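Local coordinates for protein poly-beta-hydroxybuterate polymerase (Cupriavidus necator, PDB 5T6O) that probably acts as an acyltransferase, a class I polyhydroxybutyrate synthase that makes polymer without a template; this chain is its catalytic domain, at residues A[21-26]-A[98-103]; A[40-45]-A[72-77]. The protein carries 1 engineered substitution. All coordinates share one frame; numbering follows the deposited sequence.

Interaction 1: A[21-26]-A[98-103]. With SO4 (sulfate ion), chain C.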
loop_
_atom_site.group_PDB
_atom_site.type_symbol
_atom_site.label_atom_id
_atom_site.label_comp_id
_atom_site.label_asym_id
_atom_site.label_seq_id
_atom_site.Cartn_x
_atom_site.Cartn_y
_atom_site.Cartn_z
ATOM N N GLU A 21 -4.422 34.904 27.896
ATOM C CA GLU A 21 -3.199 34.892 27.106
ATOM C C GLU A 21 -3.255 33.858 25.995
ATOM O O GLU A 21 -2.564 34.013 24.981
ATOM C CB GLU A 21 -1.985 34.637 28.004
ATOM C CG GLU A 21 -1.655 35.800 28.935
ATOM C CD GLU A 21 -1.424 37.105 28.184
ATOM O OE1 GLU A 21 -0.700 37.082 27.165
ATOM O OE2 GLU A 21 -1.975 38.148 28.605
ATOM N N TYR A 22 -4.084 32.831 26.150
ATOM C CA TYR A 22 -4.072 31.682 25.257
ATOM C C TYR A 22 -5.136 31.736 24.177
ATOM O O TYR A 22 -4.944 31.137 23.116
ATOM C CB TYR A 22 -4.254 30.389 26.062
ATOM C CG TYR A 22 -3.121 30.126 27.016
ATOM C CD1 TYR A 22 -3.099 30.703 28.286
ATOM C CD2 TYR A 22 -2.051 29.305 26.645
ATOM C CE1 TYR A 22 -2.048 30.469 29.163
ATOM C CE2 TYR A 22 -0.988 29.070 27.521
ATOM C CZ TYR A 22 -0.997 29.649 28.769
ATOM O OH TYR A 22 0.053 29.405 29.633
ATOM N N PHE A 23 -6.258 32.413 24.410
ATOM C CA PHE A 23 -7.342 32.342 23.437
ATOM C C PHE A 23 -8.381 33.421 23.714
ATOM O O PHE A 23 -8.389 34.059 24.773
ATOM C CB PHE A 23 -8.010 30.964 23.452
ATOM C CG PHE A 23 -8.955 30.761 24.607
ATOM C CD1 PHE A 23 -8.473 30.612 25.895
ATOM C CD2 PHE A 23 -10.328 30.694 24.394
ATOM C CE1 PHE A 23 -9.352 30.422 26.955
ATOM C CE2 PHE A 23 -11.206 30.498 25.442
ATOM C CZ PHE A 23 -10.725 30.361 26.721
ATOM N N GLN A 24 -9.246 33.624 22.720
ATOM C CA GLN A 24 -10.484 34.378 22.857
ATOM C C GLN A 24 -11.665 33.433 22.677
ATOM O O GLN A 24 -11.658 32.583 21.780
ATOM C CB GLN A 24 -10.577 35.492 21.815
ATOM C CG GLN A 24 -9.595 36.624 22.039
ATOM C CD GLN A 24 -9.739 37.716 21.017
ATOM O OE1 GLN A 24 -9.740 37.458 19.803
ATOM N NE2 GLN A 24 -9.890 38.957 21.499
ATOM N N LEU A 25 -12.681 33.574 23.522
ATOM C CA LEU A 25 -13.906 32.805 23.351
ATOM C C LEU A 25 -14.879 33.626 22.512
ATOM O O LEU A 25 -15.256 34.731 22.910
ATOM C CB LEU A 25 -14.547 32.450 24.690
ATOM C CG LEU A 25 -15.704 31.445 24.544
ATOM C CD1 LEU A 25 -15.191 30.094 24.076
ATOM C CD2 LEU A 25 -16.454 31.311 25.870
ATOM N N LEU A 26 -15.253 33.107 21.342
ATOM C CA LEU A 26 -16.289 33.746 20.537
ATOM C C LEU A 26 -17.648 33.141 20.856
ATOM O O LEU A 26 -17.761 31.949 21.138
ATOM C CB LEU A 26 -16.020 33.581 19.040
ATOM C CG LEU A 26 -14.622 33.937 18.513
ATOM C CD1 LEU A 26 -14.598 33.919 16.976
ATOM C CD2 LEU A 26 -14.161 35.262 19.034
ATOM N N ILE A 98 -9.797 23.540 29.063
ATOM C CA ILE A 98 -10.623 23.432 30.262
ATOM C C ILE A 98 -11.235 24.785 30.600
ATOM O O ILE A 98 -12.422 24.876 30.936
ATOM C CB ILE A 98 -9.794 22.855 31.429
ATOM C CG1 ILE A 98 -9.430 21.395 31.134
ATOM C CG2 ILE A 98 -10.557 22.940 32.738
ATOM C CD1 ILE A 98 -8.577 20.736 32.217
ATOM N N ARG A 99 -10.449 25.861 30.475
ATOM C CA ARG A 99 -10.973 27.204 30.723
ATOM C C ARG A 99 -12.146 27.530 29.800
ATOM O O ARG A 99 -13.152 28.094 30.244
ATOM C CB ARG A 99 -9.849 28.234 30.559
ATOM C CG ARG A 99 -10.204 29.667 30.981
ATOM C CD ARG A 99 -10.512 29.763 32.475
ATOM N NE ARG A 99 -10.376 31.141 32.950
ATOM C CZ ARG A 99 -11.320 31.819 33.598
ATOM N NH1 ARG A 99 -11.091 33.071 33.969
ATOM N NH2 ARG A 99 -12.478 31.246 33.896
ATOM N N ALA A 100 -12.043 27.179 28.511
ATOM C CA ALA A 100 -13.127 27.488 27.578
ATOM C C ALA A 100 -14.389 26.717 27.922
ATOM O O ALA A 100 -15.501 27.248 27.810
ATOM C CB ALA A 100 -12.707 27.179 26.140
ATOM N N ILE A 101 -14.241 25.451 28.315
ATOM C CA ILE A 101 -15.395 24.683 28.772
ATOM C C ILE A 101 -16.062 25.374 29.954
ATOM O O ILE A 101 -17.295 25.500 30.003
ATOM C CB ILE A 101 -14.969 23.242 29.114
ATOM C CG1 ILE A 101 -14.568 22.499 27.838
ATOM C CG2 ILE A 101 -16.097 22.484 29.815
ATOM C CD1 ILE A 101 -13.861 21.187 28.120
ATOM N N GLU A 102 -15.257 25.845 30.919
ATOM C CA GLU A 102 -15.804 26.464 32.123
ATOM C C GLU A 102 -16.555 27.749 31.794
ATOM O O GLU A 102 -17.648 27.998 32.324
ATOM C CB GLU A 102 -14.683 26.744 33.123
ATOM C CG GLU A 102 -15.139 27.479 34.383
ATOM C CD GLU A 102 -13.986 27.927 35.281
ATOM O OE1 GLU A 102 -12.852 28.139 34.777
ATOM O OE2 GLU A 102 -14.221 28.069 36.501
ATOM N N VAL A 103 -15.988 28.578 30.918
ATOM C CA VAL A 103 -16.609 29.865 30.620
ATOM C C VAL A 103 -17.866 29.670 29.788
ATOM O O VAL A 103 -18.907 30.283 30.060
ATOM C CB VAL A 103 -15.602 30.800 29.926
ATOM C CG1 VAL A 103 -16.297 32.101 29.513
ATOM C CG2 VAL A 103 -14.406 31.083 30.864
HETATM S S SO4 C . -7.556 33.393 33.263
HETATM O O1 SO4 C . -7.486 33.084 34.684
HETATM O O2 SO4 C . -7.759 32.156 32.495
HETATM O O3 SO4 C . -6.332 34.055 32.837
HETATM O O4 SO4 C . -8.673 34.306 33.043
#

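Interaction 2: A[40-45]-A[72-77]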
loop_
_atom_site.group_PDB
_atom_site.type_symbol
_atom_site.label_atom_id
_atom_site.label_comp_id
_atom_site.label_asym_id
_atom_site.label_seq_id
_atom_site.Cartn_x
_atom_site.Cartn_y
_atom_site.Cartn_z
ATOM N N LEU A 40 -23.098 24.565 21.850
ATOM C CA LEU A 40 -21.976 23.791 21.322
ATOM C C LEU A 40 -20.702 24.621 21.409
ATOM O O LEU A 40 -20.650 25.731 20.867
ATOM C CB LEU A 40 -22.223 23.371 19.871
ATOM C CG LEU A 40 -21.044 22.674 19.185
ATOM C CD1 LEU A 40 -20.837 21.285 19.790
ATOM C CD2 LEU A 40 -21.299 22.577 17.676
ATOM N N LEU A 41 -19.674 24.076 22.068
ATOM C CA LEU A 41 -18.358 24.712 22.128
ATOM C C LEU A 41 -17.439 24.029 21.121
ATOM O O LEU A 41 -17.172 22.827 21.231
ATOM C CB LEU A 41 -17.762 24.643 23.539
ATOM C CG LEU A 41 -16.272 25.008 23.622
ATOM C CD1 LEU A 41 -16.057 26.507 23.357
ATOM C CD2 LEU A 41 -15.683 24.610 24.990
ATOM N N MET A 42 -16.963 24.794 20.143
ATOM C CA MET A 42 -16.040 24.281 19.141
ATOM C C MET A 42 -14.599 24.564 19.547
ATOM O O MET A 42 -14.252 25.711 19.864
ATOM C CB MET A 42 -16.323 24.909 17.782
ATOM C CG MET A 42 -17.688 24.597 17.221
ATOM S SD MET A 42 -17.695 25.114 15.494
ATOM C CE MET A 42 -19.367 24.666 15.034
ATOM N N VAL A 43 -13.766 23.523 19.515
ATOM C CA VAL A 43 -12.329 23.647 19.765
ATOM C C VAL A 43 -11.596 23.346 18.463
ATOM O O VAL A 43 -11.409 22.174 18.099
ATOM C CB VAL A 43 -11.859 22.721 20.898
ATOM C CG1 VAL A 43 -10.334 22.895 21.142
ATOM C CG2 VAL A 43 -12.652 23.013 22.183
ATOM N N PRO A 44 -11.193 24.371 17.727
ATOM C CA PRO A 44 -10.503 24.171 16.461
ATOM C C PRO A 44 -9.038 23.850 16.688
ATOM O O PRO A 44 -8.532 23.972 17.811
ATOM C CB PRO A 44 -10.669 25.526 15.751
ATOM C CG PRO A 44 -11.574 26.361 16.670
ATOM C CD PRO A 44 -11.410 25.792 18.025
ATOM N N PRO A 45 -8.314 23.440 15.647
ATOM C CA PRO A 45 -6.862 23.258 15.790
ATOM C C PRO A 45 -6.167 24.572 16.109
ATOM O O PRO A 45 -6.641 25.655 15.752
ATOM C CB PRO A 45 -6.435 22.736 14.411
ATOM C CG PRO A 45 -7.519 23.269 13.463
ATOM C CD PRO A 45 -8.780 23.149 14.277
ATOM N N VAL A 72 -23.528 28.697 19.549
ATOM C CA VAL A 72 -22.176 28.238 19.250
ATOM C C VAL A 72 -21.170 29.147 19.943
ATOM O O VAL A 72 -21.215 30.373 19.779
ATOM C CB VAL A 72 -21.912 28.186 17.733
ATOM C CG1 VAL A 72 -20.453 27.816 17.448
ATOM C CG2 VAL A 72 -22.852 27.176 17.052
ATOM N N PHE A 73 -20.263 28.542 20.707
ATOM C CA PHE A 73 -19.065 29.187 21.232
ATOM C C PHE A 73 -17.857 28.585 20.529
ATOM O O PHE A 73 -17.912 27.441 20.061
ATOM C CB PHE A 73 -18.918 28.970 22.738
ATOM C CG PHE A 73 -20.004 29.602 23.570
ATOM C CD1 PHE A 73 -19.844 30.885 24.080
ATOM C CD2 PHE A 73 -21.135 28.883 23.914
ATOM C CE1 PHE A 73 -20.821 31.455 24.891
ATOM C CE2 PHE A 73 -22.131 29.452 24.718
ATOM C CZ PHE A 73 -21.966 30.743 25.208
ATOM N N LEU A 74 -16.770 29.349 20.439
ATOM C CA LEU A 74 -15.620 28.849 19.693
ATOM C C LEU A 74 -14.328 29.392 20.282
ATOM O O LEU A 74 -14.235 30.567 20.650
ATOM C CB LEU A 74 -15.725 29.204 18.195
ATOM C CG LEU A 74 -14.570 28.824 17.260
ATOM C CD1 LEU A 74 -15.119 28.494 15.866
ATOM C CD2 LEU A 74 -13.536 29.970 17.162
ATOM N N VAL A 75 -13.327 28.526 20.338
ATOM C CA VAL A 75 -11.994 28.883 20.812
ATOM C C VAL A 75 -11.179 29.448 19.650
ATOM O O VAL A 75 -10.845 28.723 18.712
ATOM C CB VAL A 75 -11.300 27.660 21.419
ATOM C CG1 VAL A 75 -9.854 27.978 21.756
ATOM C CG2 VAL A 75 -12.073 27.174 22.637
ATOM N N SER A 76 -10.841 30.742 19.716
ATOM C CA SER A 76 -9.932 31.368 18.758
ATOM C C SER A 76 -8.572 31.509 19.432
ATOM O O SER A 76 -8.403 32.339 20.329
ATOM C CB SER A 76 -10.463 32.725 18.298
ATOM O OG SER A 76 -9.536 33.359 17.445
ATOM N N TRP A 77 -7.605 30.703 18.994
ATOM C CA TRP A 77 -6.328 30.612 19.693
ATOM C C TRP A 77 -5.487 31.861 19.482
ATOM O O TRP A 77 -5.455 32.438 18.389
ATOM C CB TRP A 77 -5.534 29.410 19.191
ATOM C CG TRP A 77 -6.198 28.088 19.427
ATOM C CD1 TRP A 77 -6.989 27.387 18.566
ATOM C CD2 TRP A 77 -6.087 27.306 20.605
ATOM N NE1 TRP A 77 -7.383 26.202 19.145
ATOM C CE2 TRP A 77 -6.838 26.129 20.401
ATOM C CE3 TRP A 77 -5.419 27.485 21.821
ATOM C CZ2 TRP A 77 -6.943 25.133 21.373
ATOM C CZ3 TRP A 77 -5.516 26.488 22.783
ATOM C CH2 TRP A 77 -6.276 25.336 22.556
#

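Interaction 1: A[21-26]-A[98-103]
Phe-23 turns the edge of its ring to the aliphatic part of Arg-99, Phe-23 CE1 lying 4.2 Å from Arg-99 CG, while the far end of that arginine leaves the contact to grip a sulfate ion, probably from the crystallisation liquor. The grip is a two-pronged fork: Arg-99 NE binds SO4 O2 at 2.8 Å and Arg-99 NH1 binds SO4 O4 at 2.9 Å, both nearly straight at 169°, with the sulphur in the guanidinium plane. Asn-20 also donates to the sulfate. Arg-99 NH2 reaches Glu-102 OE1, one turn further along the helix, at 3.3 Å, from above the carboxylate plane. Three bonds to two partners, the Glu-102 one long and bent, limit how the guanidinium can rotate.

Below this polar fringe the contact is buried and apolar. Phe-23 holds CG between its backbone N and carbonyl carbon (chi1 78°), and from there the ring runs up to the helix, Phe-23 CE2 reaching Ala-100 CB at 3.7 Å. The small alanine lets the ring come close to the helix backbone. Two residues on, Leu-25 passes alongside Val-103 in the opposite sense, Leu-25 CD2 touching Val-103 CG1 at 3.7 Å. Phe-23 and Leu-25 therefore face the side of the helix formed by Arg-99, Ala-100 and Val-103. The axes of strand 23-26 and helical segment 98-103 approach to 9.8 Å, 29° apart. Strand 23-28 is antiparallel to 72-77, so a helix running against the parallel strands runs with this one, packed on a face of the alpha/beta hydrolase sheet.

Interaction 2: A[40-45]-A[72-77]
Leu-41 drops a methyl into the hollow beside Phe-73: Leu-41 CD1 comes to 3.8 Å from Phe-73 CB and also touches Val-75 CG2, filling the gap between two side chains on that face of the sheet. On the face carrying Leu-40, Val-72, Met-42 and Leu-74, the methionine lies extended beyond CG, and Met-42 CE comes to rest 4.1 Å from Val-72 CG1. Between the two faces the backbones form a parallel ladder, in which Phe-73 N, Met-42 N and Val-75 N bind Leu-40 O, Phe-73 O and Met-42 O in turn.

Pro-44 ends this ladder. Having no N-H, it sets its ring into the notch between Leu-74 and Val-75, with Pro-44 CG 3.9 Å from Leu-74 CG and Pro-44 CD only 3.1 Å from Val-75 O, a buried carbonyl with no hydrogen-bond partner in the model. The next link is made by a side chain: Trp-77 NE1 donates in its ring plane to Pro-44 O at 2.8 Å, above the carbonyl plane, while Val-75 CG1 covers the centre of one indole face. With helix 61-67 connecting the two strands, this is a beta-alpha-beta crossover at the core of the alpha/beta hydrolase sheet.

How the interactions relate
From the N terminus, the chain passes through strand 23-28, then 40-43, crosses by helix 61-67 to strand 72-77, and enters helix 89-108. Interaction 2 closes the short inner loop, 40-45 to 72-77; interaction 1 closes the longer one, 21-26 to 98-103, and encloses it entirely. Strand 72-77 joins them. It pairs antiparallel with 23-28, with probable hydrogen bonds from Leu-26 N to Leu-74 O and Gln-24 N to Ser-76 O, and its Val-75 packs through CG2 on Ala-100 CB. Strands 40-43, 72-77 and 23-28 thus lie side by side in the sheet, with helix 89-108 packed against one face.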